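Local coordinates for non-toxic crystal protein (Bacillus thuringiensis, PDB 2D42) that is a non-toxic parasporal crystal protein of unknown activity whose elongated, strand-rich fold closely resembles that of the beta-pore-forming toxins of the aerolysin and epsilon-toxin type, at residues H55-R60 with V155-Q160; Y81-S86 with A134-R139. One frame throughout, in Å; residues are numbered along the deposited sequence.

Contact 1 of 2, residues H55-R60 with V155-Q160; sequences HIVLDR and VYTLEQ
The carbonyl oxygen Tyr156 O takes two backbone N-H groups of the facing strand. Leu58 N reaches it at 2.7 Å along a bent path (136° at the hydrogen), and Asp59 N lies in the carbonyl plane on a lone pair at 3.3 Å. Two consecutive residues thus face Tyr156, a classic beta bulge in 55-60, and the antiparallel register slips by one. Beyond the bulge Tyr156 N donates to Asp59 O; before it Ile56 and Leu158 exchange a straight pair of bonds, with Leu158 N to Ile56 O at 2.6 Å. At the bulge the Leu58 side chain points toward 155-160: its CG lies beside the backbone N (chi1 -66°), and CD1 packs on Leu158 CB at 3.5 Å and on Tyr156 CE2. Ile56 CD1 leans against the amide end of Gln160. On the other face, Val57 CG1 meets Val155 CG1 at 3.9 Å, and Thr157 CG2 touches His55 CD2. Glu159 runs beside His55, pointing the same way, and brings OE2 to 3.1 Å from His55 CE1, with ring and carboxylate planes 51° apart; the other oxygen, OE1, is bonded to Gln235. Arg60 N is held by Asp59 OD1 of its own strand. Strand 219-244 pairs with 155-160 through the backbones of Asp239, Phe237 and Gln235, so the segment has bonded neighbours in both 54-65 and 219-244. The Tyr156 ring stacks with Phe77 and its OH bonds Asp140, while Leu158 and Ile56 rest on Tyr81 of strand 71-94.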
loop_
_atom_site.group_PDB
_atom_site.type_symbol
_atom_site.label_atom_id
_atom_site.label_comp_id
_atom_site.label_asym_id
_atom_site.label_seq_id
_atom_site.Cartn_x
_atom_site.Cartn_y
_atom_site.Cartn_z
ATOM N N HIS A 55 22.555 9.822 -1.053
ATOM C CA HIS A 55 23.005 10.478 0.166
ATOM C C HIS A 55 22.583 11.936 0.074
ATOM O O HIS A 55 23.150 12.710 -0.695
ATOM C CB HIS A 55 24.525 10.364 0.297
ATOM C CG HIS A 55 24.980 9.156 1.056
ATOM N ND1 HIS A 55 24.449 7.901 0.851
ATOM C CD2 HIS A 55 25.916 9.015 2.026
ATOM C CE1 HIS A 55 25.034 7.039 1.665
ATOM N NE2 HIS A 55 25.929 7.690 2.388
ATOM N N ILE A 56 21.571 12.287 0.857
ATOM C CA ILE A 56 21.010 13.628 0.882
ATOM C C ILE A 56 21.535 14.478 2.039
ATOM O O ILE A 56 21.450 14.079 3.202
ATOM C CB ILE A 56 19.476 13.556 1.010
ATOM C CG1 ILE A 56 18.907 12.724 -0.138
ATOM C CG2 ILE A 56 18.875 14.955 1.018
ATOM C CD1 ILE A 56 17.430 12.456 -0.008
ATOM N N VAL A 57 22.079 15.646 1.716
ATOM C CA VAL A 57 22.571 16.553 2.744
ATOM C C VAL A 57 21.365 17.309 3.294
ATOM O O VAL A 57 20.809 18.184 2.630
ATOM C CB VAL A 57 23.588 17.553 2.172
ATOM C CG1 VAL A 57 23.946 18.611 3.226
ATOM C CG2 VAL A 57 24.840 16.808 1.737
ATOM N N LEU A 58 20.946 16.942 4.502
ATOM C CA LEU A 58 19.798 17.568 5.153
ATOM C C LEU A 58 20.135 18.924 5.752
ATOM O O LEU A 58 19.298 19.830 5.770
ATOM C CB LEU A 58 19.265 16.654 6.268
ATOM C CG LEU A 58 18.653 15.301 5.878
ATOM C CD1 LEU A 58 18.321 14.505 7.135
ATOM C CD2 LEU A 58 17.403 15.526 5.041
ATOM N N ASP A 59 21.367 19.074 6.237
ATOM C CA ASP A 59 21.764 20.329 6.870
ATOM C C ASP A 59 23.287 20.397 6.980
ATOM O O ASP A 59 23.981 19.391 6.848
ATOM C CB ASP A 59 21.155 20.378 8.280
ATOM C CG ASP A 59 20.824 21.786 8.750
ATOM O OD1 ASP A 59 21.389 22.780 8.232
ATOM O OD2 ASP A 59 19.989 21.882 9.681
ATOM N N ARG A 60 23.791 21.595 7.237
ATOM C CA ARG A 60 25.221 21.826 7.399
ATOM C C ARG A 60 25.352 23.031 8.309
ATOM O O ARG A 60 24.775 24.072 8.031
ATOM C CB ARG A 60 25.892 22.136 6.051
ATOM C CG ARG A 60 27.343 22.605 6.200
ATOM C CD ARG A 60 27.973 23.084 4.880
ATOM N NE ARG A 60 28.194 24.533 4.864
ATOM C CZ ARG A 60 29.379 25.116 4.692
ATOM N NH1 ARG A 60 30.472 24.380 4.519
ATOM N NH2 ARG A 60 29.473 26.442 4.690
ATOM N N VAL A 155 28.000 18.221 8.888
ATOM C CA VAL A 155 27.078 17.973 7.780
ATOM C C VAL A 155 26.174 16.803 8.157
ATOM O O VAL A 155 26.658 15.724 8.503
ATOM C CB VAL A 155 27.855 17.619 6.476
ATOM C CG1 VAL A 155 26.888 17.212 5.381
ATOM C CG2 VAL A 155 28.682 18.826 6.021
ATOM N N TYR A 156 24.868 17.047 8.109
ATOM C CA TYR A 156 23.835 16.058 8.441
ATOM C C TYR A 156 23.359 15.430 7.137
ATOM O O TYR A 156 22.809 16.117 6.270
ATOM C CB TYR A 156 22.673 16.763 9.160
ATOM C CG TYR A 156 21.684 15.848 9.855
ATOM C CD1 TYR A 156 22.100 14.663 10.470
ATOM C CD2 TYR A 156 20.340 16.202 9.953
ATOM C CE1 TYR A 156 21.188 13.855 11.172
ATOM C CE2 TYR A 156 19.425 15.409 10.650
ATOM C CZ TYR A 156 19.853 14.242 11.260
ATOM O OH TYR A 156 18.956 13.493 11.999
ATOM N N THR A 157 23.597 14.129 6.995
ATOM C CA THR A 157 23.238 13.391 5.791
ATOM C C THR A 157 22.197 12.305 6.003
ATOM O O THR A 157 22.230 11.577 7.001
ATOM C CB THR A 157 24.489 12.724 5.179
ATOM O OG1 THR A 157 25.419 13.739 4.802
ATOM C CG2 THR A 157 24.126 11.887 3.958
ATOM N N LEU A 158 21.272 12.206 5.056
ATOM C CA LEU A 158 20.243 11.183 5.104
ATOM C C LEU A 158 20.480 10.189 3.983
ATOM O O LEU A 158 20.674 10.571 2.824
ATOM C CB LEU A 158 18.844 11.779 4.929
ATOM C CG LEU A 158 17.728 10.743 4.711
ATOM C CD1 LEU A 158 17.539 9.914 5.975
ATOM C CD2 LEU A 158 16.426 11.435 4.339
ATOM N N GLU A 159 20.478 8.910 4.332
ATOM C CA GLU A 159 20.634 7.869 3.337
ATOM C C GLU A 159 19.203 7.495 2.953
ATOM O O GLU A 159 18.457 6.946 3.767
ATOM C CB GLU A 159 21.358 6.674 3.937
ATOM C CG GLU A 159 21.669 5.589 2.953
ATOM C CD GLU A 159 22.621 4.575 3.542
ATOM O OE1 GLU A 159 22.151 3.633 4.216
ATOM O OE2 GLU A 159 23.847 4.741 3.349
ATOM N N GLN A 160 18.823 7.820 1.721
ATOM C CA GLN A 160 17.484 7.548 1.228
ATOM C C GLN A 160 17.427 6.381 0.258
ATOM O O GLN A 160 18.116 6.375 -0.764
ATOM C CB GLN A 160 16.912 8.789 0.540
ATOM C CG GLN A 160 15.460 8.630 0.103
ATOM C CD GLN A 160 14.925 9.860 -0.596
ATOM O OE1 GLN A 160 15.486 10.300 -1.598
ATOM N NE2 GLN A 160 13.832 10.423 -0.074
#

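Contact 2 of 2, residues Y81-S86 with A134-R139; sequences YTSRTS and ATQDFR
Strands 81-86 and 134-139 run antiparallel, 145° between their directions, and pair through Tyr81 with Gln136, Thr82 with Thr135, and Ser83 with Ala134. The outer two are hydrogen-bonded pairs. Gln136 N gives Tyr81 O a nearly straight bond of 2.9 Å, whereas the return bond from Tyr81 N to Gln136 O is bent to 135° at the hydrogen. Ala134 N donates to Ser83 O at 3.0 Å, and Ser83 N to Ala134 O. In the non-hydrogen-bonded pair between them, the two threonines approach obliquely through their hydroxyls: Thr82 OG1 and Thr135 OG1 are 3.3 Å apart, a weak bond in which either could donate. Both oxygens stand beside their own backbone N (chi1 -63° in Thr82), and the methyl Thr82 CG2 lies 3.8 Å from Ala134 O. Tyr81, Ser83, Gln136 and Ala134 occupy the other face. There Phe138 turns its ring edge to Tyr81, with CE2 3.9 Å from Tyr81 CB, which lies near the ring plane. The Tyr81 ring itself leads away from this pair toward strands 54-65 and 150-185. Gln136 OE1 comes only within 3.9 Å of Ser83 OG; its hydrogen bond is to Gly233 N, and Ser83 OG has a weak one with Gln160. The threonine pair thus lies on one face, against the face of Tyr81, Ser83, Gln136 and Phe138, whose two aromatic side chains pack on strand 150-185. Such long antiparallel strands, here 71-94 and 129-146, are consistent with the aerolysin and epsilon-toxin fold.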
loop_
_atom_site.group_PDB
_atom_site.type_symbol
_atom_site.label_atom_id
_atom_site.label_comp_id
_atom_site.label_asym_id
_atom_site.label_seq_id
_atom_site.Cartn_x
_atom_site.Cartn_y
_atom_site.Cartn_z
ATOM N N TYR A 81 11.900 15.029 7.064
ATOM C CA TYR A 81 11.968 14.679 5.650
ATOM C C TYR A 81 10.743 13.896 5.197
ATOM O O TYR A 81 10.295 12.971 5.870
ATOM C CB TYR A 81 13.219 13.840 5.375
ATOM C CG TYR A 81 13.674 13.893 3.936
ATOM C CD1 TYR A 81 14.262 15.052 3.416
ATOM C CD2 TYR A 81 13.490 12.805 3.083
ATOM C CE1 TYR A 81 14.658 15.128 2.077
ATOM C CE2 TYR A 81 13.880 12.866 1.742
ATOM C CZ TYR A 81 14.462 14.032 1.245
ATOM O OH TYR A 81 14.835 14.110 -0.081
ATOM N N THR A 82 10.225 14.257 4.032
ATOM C CA THR A 82 9.050 13.606 3.480
ATOM C C THR A 82 9.387 12.717 2.303
ATOM O O THR A 82 9.925 13.185 1.303
ATOM C CB THR A 82 8.025 14.635 3.000
ATOM O OG1 THR A 82 7.566 15.402 4.116
ATOM C CG2 THR A 82 6.844 13.937 2.338
ATOM N N SER A 83 9.068 11.435 2.424
ATOM C CA SER A 83 9.314 10.485 1.346
ATOM C C SER A 83 7.960 9.971 0.859
ATOM O O SER A 83 7.029 9.800 1.646
ATOM C CB SER A 83 10.179 9.321 1.839
ATOM O OG SER A 83 11.470 9.771 2.224
ATOM N N ARG A 84 7.854 9.730 -0.441
ATOM C CA ARG A 84 6.606 9.266 -1.025
ATOM C C ARG A 84 6.636 7.837 -1.523
ATOM O O ARG A 84 7.671 7.337 -1.961
ATOM C CB ARG A 84 6.208 10.179 -2.188
ATOM C CG ARG A 84 5.004 9.690 -2.974
ATOM C CD ARG A 84 4.487 10.762 -3.919
ATOM N NE ARG A 84 4.168 11.999 -3.207
ATOM C CZ ARG A 84 3.591 13.059 -3.766
ATOM N NH1 ARG A 84 3.261 13.039 -5.049
ATOM N NH2 ARG A 84 3.348 14.143 -3.040
ATOM N N THR A 85 5.483 7.181 -1.444
ATOM C CA THR A 85 5.334 5.820 -1.934
ATOM C C THR A 85 4.048 5.819 -2.740
ATOM O O THR A 85 3.072 6.478 -2.372
ATOM C CB THR A 85 5.213 4.795 -0.795
ATOM O OG1 THR A 85 3.971 4.988 -0.106
ATOM C CG2 THR A 85 6.365 4.952 0.178
ATOM N N SER A 86 4.051 5.095 -3.848
ATOM C CA SER A 86 2.881 5.026 -4.701
ATOM C C SER A 86 2.539 3.570 -5.027
ATOM O O SER A 86 3.436 2.750 -5.214
ATOM C CB SER A 86 3.153 5.800 -5.986
ATOM O OG SER A 86 2.018 5.787 -6.826
ATOM N N ALA A 134 4.824 10.255 3.703
ATOM C CA ALA A 134 5.101 9.967 5.095
ATOM C C ALA A 134 6.216 10.896 5.547
ATOM O O ALA A 134 7.203 11.091 4.834
ATOM C CB ALA A 134 5.525 8.520 5.257
ATOM N N THR A 135 6.051 11.478 6.727
ATOM C CA THR A 135 7.055 12.381 7.257
ATOM C C THR A 135 7.869 11.695 8.342
ATOM O O THR A 135 7.327 11.209 9.331
ATOM C CB THR A 135 6.409 13.654 7.838
ATOM O OG1 THR A 135 5.807 14.410 6.779
ATOM C CG2 THR A 135 7.449 14.510 8.537
ATOM N N GLN A 136 9.179 11.638 8.134
ATOM C CA GLN A 136 10.078 11.039 9.107
ATOM C C GLN A 136 10.757 12.186 9.838
ATOM O O GLN A 136 11.219 13.135 9.207
ATOM C CB GLN A 136 11.116 10.169 8.395
ATOM C CG GLN A 136 10.531 8.909 7.777
ATOM C CD GLN A 136 11.561 8.092 7.020
ATOM O OE1 GLN A 136 11.903 8.408 5.877
ATOM N NE2 GLN A 136 12.069 7.037 7.660
ATOM N N ASP A 137 10.800 12.119 11.163
ATOM C CA ASP A 137 11.434 13.174 11.955
ATOM C C ASP A 137 12.834 12.754 12.398
ATOM O O ASP A 137 13.002 12.129 13.440
ATOM C CB ASP A 137 10.596 13.500 13.198
ATOM C CG ASP A 137 9.212 14.023 12.855
ATOM O OD1 ASP A 137 9.109 15.083 12.210
ATOM O OD2 ASP A 137 8.220 13.373 13.238
ATOM N N PHE A 138 13.840 13.112 11.614
ATOM C CA PHE A 138 15.206 12.750 11.950
ATOM C C PHE A 138 15.814 13.744 12.929
ATOM O O PHE A 138 15.891 14.943 12.658
ATOM C CB PHE A 138 16.054 12.662 10.679
ATOM C CG PHE A 138 15.584 11.609 9.716
ATOM C CD1 PHE A 138 15.719 10.261 10.024
ATOM C CD2 PHE A 138 14.979 11.967 8.512
ATOM C CE1 PHE A 138 15.255 9.275 9.152
ATOM C CE2 PHE A 138 14.512 10.993 7.630
ATOM C CZ PHE A 138 14.650 9.643 7.951
ATOM N N ARG A 139 16.235 13.226 14.079
ATOM C CA ARG A 139 16.846 14.035 15.121
ATOM C C ARG A 139 18.152 13.361 15.518
ATOM O O ARG A 139 18.169 12.173 15.846
ATOM C CB ARG A 139 15.930 14.127 16.352
ATOM C CG ARG A 139 14.554 14.746 16.105
ATOM C CD ARG A 139 13.841 15.014 17.438
ATOM N NE ARG A 139 12.475 15.510 17.272
ATOM C CZ ARG A 139 11.446 14.761 16.882
ATOM N NH1 ARG A 139 10.239 15.295 16.755
ATOM N NH2 ARG A 139 11.621 13.471 16.625
#

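In the fold
Both contacts are antiparallel strand pairs in the same large sheet, with contact 2 nested inside the chain loop that contact 1 closes and their centres 13 Å apart. Contact 1, partly buried and farther from the chain's centre, buries about twice the area and has more apolar side-chain packing, of Leu58, Leu158, Val57 and Val155; contact 2 is a surface contact, more polar, whose pairing is regular where contact 1 carries a bulge. They touch through Tyr81, whose OH lies 3.1 Å from Ile56 CD1, and through Phe138, which touches Tyr156 and Leu158. The successive strands 54-65 and 71-94, and 129-146 and 150-185, are thereby brought into side-chain contact.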